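PDB 5HQA: alpha-glucosidase from Pseudoalteromonas sp. K8, which hydrolyses alpha-glucosidic bonds as a calcium-binding, chloride-activated member of glycoside hydrolase family 97. Local coordinates for residues I25-K30 and D178-S183; T130-N135 and R229-G234. All blocks are in the same frame, centred on the assembly; numbering follows the deposited sequence.

Contact 1 of 2, residues I25-K30 and D178-S183; sequences ISFKNK and DGVHIS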
# COMPACT_ATOMS: atom_id res chain seq x y z
N ILE A 25 -4.81 -26.21 -5.05
CA ILE A 25 -6.04 -25.42 -5.00
C ILE A 25 -6.75 -25.51 -6.34
O ILE A 25 -6.12 -25.34 -7.39
CB ILE A 25 -5.76 -23.95 -4.66
CG1 ILE A 25 -4.98 -23.82 -3.34
CG2 ILE A 25 -7.08 -23.15 -4.61
CD1 ILE A 25 -4.64 -22.40 -2.98
N SER A 26 -8.05 -25.77 -6.31
CA SER A 26 -8.88 -25.66 -7.49
C SER A 26 -9.87 -24.51 -7.34
O SER A 26 -10.26 -24.13 -6.23
CB SER A 26 -9.65 -26.96 -7.76
OG SER A 26 -10.60 -27.18 -6.73
N PHE A 27 -10.27 -23.95 -8.48
CA PHE A 27 -11.27 -22.90 -8.53
C PHE A 27 -12.33 -23.36 -9.52
O PHE A 27 -12.01 -23.64 -10.68
CB PHE A 27 -10.66 -21.56 -8.96
CG PHE A 27 -11.65 -20.41 -8.96
CD1 PHE A 27 -12.32 -20.06 -7.80
CD2 PHE A 27 -11.87 -19.67 -10.11
CE1 PHE A 27 -13.23 -18.99 -7.79
CE2 PHE A 27 -12.77 -18.59 -10.11
CZ PHE A 27 -13.45 -18.26 -8.95
N LYS A 28 -13.57 -23.48 -9.04
CA LYS A 28 -14.66 -24.02 -9.85
C LYS A 28 -14.26 -25.35 -10.48
O LYS A 28 -14.50 -25.61 -11.66
CB LYS A 28 -15.10 -23.01 -10.91
CG LYS A 28 -15.60 -21.72 -10.29
CD LYS A 28 -15.90 -20.71 -11.36
CE LYS A 28 -16.82 -19.64 -10.82
NZ LYS A 28 -17.43 -18.94 -11.97
N ASN A 29 -13.58 -26.18 -9.69
CA ASN A 29 -13.21 -27.55 -10.03
C ASN A 29 -12.20 -27.63 -11.15
O ASN A 29 -12.10 -28.66 -11.82
CB ASN A 29 -14.46 -28.39 -10.36
CG ASN A 29 -15.35 -28.59 -9.15
OD1 ASN A 29 -14.87 -28.81 -8.04
ND2 ASN A 29 -16.66 -28.49 -9.35
N LYS A 30 -11.43 -26.57 -11.38
CA LYS A 30 -10.24 -26.63 -12.23
C LYS A 30 -9.03 -26.29 -11.37
O LYS A 30 -9.04 -25.26 -10.68
CB LYS A 30 -10.35 -25.64 -13.41
CG LYS A 30 -11.56 -25.86 -14.29
CD LYS A 30 -11.69 -24.73 -15.31
CE LYS A 30 -11.85 -25.28 -16.71
NZ LYS A 30 -12.72 -24.41 -17.56
N ASP A 178 -7.74 -19.23 -18.75
CA ASP A 178 -9.17 -19.19 -18.47
C ASP A 178 -9.67 -17.80 -18.09
O ASP A 178 -10.88 -17.60 -17.98
CB ASP A 178 -9.53 -20.16 -17.34
CG ASP A 178 -9.40 -21.62 -17.74
OD1 ASP A 178 -9.48 -21.92 -18.95
OD2 ASP A 178 -9.22 -22.47 -16.84
N GLY A 179 -8.77 -16.84 -17.86
CA GLY A 179 -9.17 -15.53 -17.39
C GLY A 179 -9.30 -15.41 -15.88
O GLY A 179 -9.66 -14.34 -15.38
N VAL A 180 -9.01 -16.48 -15.14
CA VAL A 180 -9.01 -16.41 -13.68
C VAL A 180 -7.84 -15.55 -13.23
O VAL A 180 -6.69 -15.78 -13.63
CB VAL A 180 -8.91 -17.82 -13.08
CG1 VAL A 180 -8.81 -17.74 -11.55
CG2 VAL A 180 -10.10 -18.66 -13.53
N HIS A 181 -8.12 -14.56 -12.38
CA HIS A 181 -7.08 -13.70 -11.83
C HIS A 181 -6.65 -14.20 -10.47
O HIS A 181 -7.49 -14.59 -9.65
CB HIS A 181 -7.55 -12.25 -11.73
CG HIS A 181 -7.63 -11.56 -13.05
ND1 HIS A 181 -8.45 -12.00 -14.07
CD2 HIS A 181 -6.99 -10.47 -13.53
CE1 HIS A 181 -8.32 -11.20 -15.11
NE2 HIS A 181 -7.44 -10.26 -14.81
N ILE A 182 -5.35 -14.17 -10.22
CA ILE A 182 -4.77 -14.66 -8.98
C ILE A 182 -3.74 -13.65 -8.50
O ILE A 182 -3.03 -13.05 -9.32
CB ILE A 182 -4.13 -16.06 -9.18
CG1 ILE A 182 -5.19 -17.06 -9.65
CG2 ILE A 182 -3.44 -16.53 -7.90
CD1 ILE A 182 -4.65 -18.43 -9.97
N SER A 183 -3.66 -13.45 -7.19
CA SER A 183 -2.64 -12.57 -6.64
C SER A 183 -2.09 -13.19 -5.36
O SER A 183 -2.87 -13.57 -4.48
CB SER A 183 -3.19 -11.18 -6.36
OG SER A 183 -2.14 -10.28 -6.04
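Phe27 N donates to Lys30 O at 2.8 Å, and Lys30 N returns a bond to Phe27 O at 3.1 Å; the pair closes a type I' turn, the classic two-residue hairpin loop, and both residues reach across to 178-183. Phe27 meets Val180 obliquely, and ring atom CD2 of Phe27 touches both methyls of Val180, CG1 at 3.9 Å and CG2 at 4.0 Å. The ring gets there because its CG stands anti to the backbone N (chi1 -177°), and the aliphatic CG of Lys28 lies over the centre of one ring face.

At the surface, Lys30 and Asp178 arrive from opposite directions. Lys30 CD comes to 3.7 Å from Asp178 OD2, and Lys30 NZ stays 4.1 Å from it, too far apart to count as a salt bridge, so the pair is better read as a loose electrostatic attraction. The lysine chain is bent at chi3 and chi4, and its carbons lie nearer the carboxylate than its charge does. Within 178-183, His181 ND1 donates to Gly179 O at 2.9 Å, approaching from above the carbonyl plane.

The hairpin joins strands 22-27 and 30-42 of one sheet and faces the lead-in to strand 181-187 of the other; Ile233 of strand 224-234 touches both Phe27 and Val180.

Contact 2 of 2, residues T130-N135 and R229-G234; sequences TEFAVN and RTIQIG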
# COMPACT_ATOMS: atom_id res chain seq x y z
N THR A 130 7.85 -23.19 1.28
CA THR A 130 6.55 -22.87 0.70
C THR A 130 6.64 -22.58 -0.79
O THR A 130 7.44 -21.74 -1.22
CB THR A 130 5.98 -21.64 1.41
OG1 THR A 130 6.00 -21.87 2.82
CG2 THR A 130 4.55 -21.33 0.92
N GLU A 131 5.78 -23.24 -1.56
CA GLU A 131 5.69 -22.98 -2.99
C GLU A 131 4.28 -22.53 -3.36
O GLU A 131 3.31 -22.74 -2.61
CB GLU A 131 6.05 -24.23 -3.82
CG GLU A 131 7.51 -24.68 -3.68
CD GLU A 131 7.74 -26.07 -4.25
OE1 GLU A 131 6.74 -26.81 -4.50
OE2 GLU A 131 8.92 -26.45 -4.45
N PHE A 132 4.19 -21.91 -4.53
CA PHE A 132 2.94 -21.59 -5.22
C PHE A 132 3.15 -22.10 -6.64
O PHE A 132 3.71 -21.38 -7.48
CB PHE A 132 2.64 -20.09 -5.18
CG PHE A 132 2.72 -19.49 -3.80
CD1 PHE A 132 3.93 -19.07 -3.27
CD2 PHE A 132 1.57 -19.35 -3.02
CE1 PHE A 132 4.00 -18.53 -2.00
CE2 PHE A 132 1.64 -18.81 -1.75
CZ PHE A 132 2.85 -18.40 -1.24
N ALA A 133 2.77 -23.34 -6.91
CA ALA A 133 3.00 -23.95 -8.23
C ALA A 133 1.79 -23.65 -9.11
O ALA A 133 0.72 -24.25 -8.95
CB ALA A 133 3.24 -25.45 -8.11
N VAL A 134 1.96 -22.73 -10.05
CA VAL A 134 0.85 -22.29 -10.89
C VAL A 134 0.62 -23.29 -12.01
O VAL A 134 1.55 -23.64 -12.76
CB VAL A 134 1.12 -20.89 -11.46
CG1 VAL A 134 -0.03 -20.45 -12.36
CG2 VAL A 134 1.32 -19.91 -10.33
N ASN A 135 -0.62 -23.75 -12.14
CA ASN A 135 -0.99 -24.67 -13.20
C ASN A 135 -1.08 -23.93 -14.53
O ASN A 135 -1.56 -22.80 -14.59
CB ASN A 135 -2.32 -25.33 -12.86
CG ASN A 135 -2.61 -26.51 -13.75
OD1 ASN A 135 -1.69 -27.16 -14.26
ND2 ASN A 135 -3.88 -26.81 -13.93
N ARG A 229 0.41 -16.52 4.33
CA ARG A 229 0.61 -16.47 2.88
C ARG A 229 -0.76 -16.41 2.24
O ARG A 229 -1.64 -17.20 2.61
CB ARG A 229 1.37 -17.71 2.40
CG ARG A 229 2.86 -17.72 2.71
CD ARG A 229 3.18 -17.96 4.19
NE ARG A 229 4.60 -17.72 4.46
CZ ARG A 229 5.12 -16.50 4.61
NH1 ARG A 229 4.34 -15.42 4.53
NH2 ARG A 229 6.42 -16.37 4.83
N THR A 230 -0.98 -15.47 1.32
CA THR A 230 -2.32 -15.25 0.78
C THR A 230 -2.36 -15.50 -0.72
O THR A 230 -1.43 -15.12 -1.45
CB THR A 230 -2.86 -13.83 1.09
OG1 THR A 230 -2.05 -12.84 0.44
CG2 THR A 230 -2.84 -13.56 2.58
N ILE A 231 -3.44 -16.14 -1.16
CA ILE A 231 -3.68 -16.40 -2.58
C ILE A 231 -5.09 -15.92 -2.88
O ILE A 231 -6.07 -16.60 -2.56
CB ILE A 231 -3.53 -17.88 -2.93
CG1 ILE A 231 -2.16 -18.40 -2.46
CG2 ILE A 231 -3.70 -18.07 -4.43
CD1 ILE A 231 -2.01 -19.93 -2.55
N GLN A 232 -5.21 -14.74 -3.47
CA GLN A 232 -6.51 -14.25 -3.93
C GLN A 232 -6.83 -14.87 -5.28
O GLN A 232 -5.95 -15.00 -6.14
CB GLN A 232 -6.51 -12.73 -4.04
CG GLN A 232 -6.37 -12.02 -2.70
CD GLN A 232 -6.49 -10.52 -2.83
OE1 GLN A 232 -5.53 -9.77 -2.60
NE2 GLN A 232 -7.68 -10.07 -3.19
N ILE A 233 -8.09 -15.25 -5.46
CA ILE A 233 -8.54 -15.92 -6.68
C ILE A 233 -9.90 -15.35 -7.05
O ILE A 233 -10.80 -15.32 -6.21
CB ILE A 233 -8.64 -17.44 -6.50
CG1 ILE A 233 -7.32 -18.03 -5.98
CG2 ILE A 233 -9.09 -18.11 -7.80
CD1 ILE A 233 -7.43 -19.47 -5.48
N GLY A 234 -10.06 -14.91 -8.30
CA GLY A 234 -11.36 -14.42 -8.73
C GLY A 234 -11.56 -14.55 -10.23
O GLY A 234 -10.60 -14.61 -11.00
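The interior of the N-terminal beta-sandwich, whose sequence family is related to the galactose mutarotases, is represented here by Phe132 of strand 122-134 packed on Arg229 and Ile231 of strand 224-234, one strand from each sheet. The phenylalanine presents its edge. Ring atom CD2 of Phe132 meets Ile231 CD1 at 3.7 Å, and Phe132 CE2 lies 3.9 Å from Ile231 CG1, so the branch ending in CD1 runs along one rim of the ring. Phe132 CG is anti to the carbonyl carbon (chi1 -51°), which directs the ring toward the facing sheet. The arginine chain crosses the ring at about a right angle, Arg229 CB and CG each coming to 4.0 Å from Phe132 CZ, with CB near the ring plane. With an alanine here, Ile231 CD1 and the Arg229 methylenes would probably lose their common apolar partner, and a gap would be likely to open between the two strands.

Arg229 contributes carbon rather than charge to this packing. It is a buried residue whose guanidinium is paired, with NE in a salt bridge to Glu128 and NH1 in another to Glu186. Thr130 OG1 is likewise satisfied, bonding to Tyr112 and Glu128, while Thr130 CG2 makes a looser approach to Arg229 CG, at 4.4 Å.

Overall arrangement
Both contacts bridge the same two sheets of the N-terminal sandwich, and their centres are about 10 Å apart. Contact 2 lies in the core, where every touching residue is buried and an arginine forms salt bridges with two glutamates, which probably offset its charge. Contact 1 lies at the margin, where apolar packing gives way to a loose pair of opposite charges at the surface. The two are stitched together within one sheet, since strands 181-187 and 224-234 are neighbours: Ser183 O and Gln232 N stand 2.8 Å apart, a probable hydrogen bond. Between the sheets, Phe27 CG packs on Ile233 CG2 at 3.6 Å, continuing the apolar layer from one contact to the other.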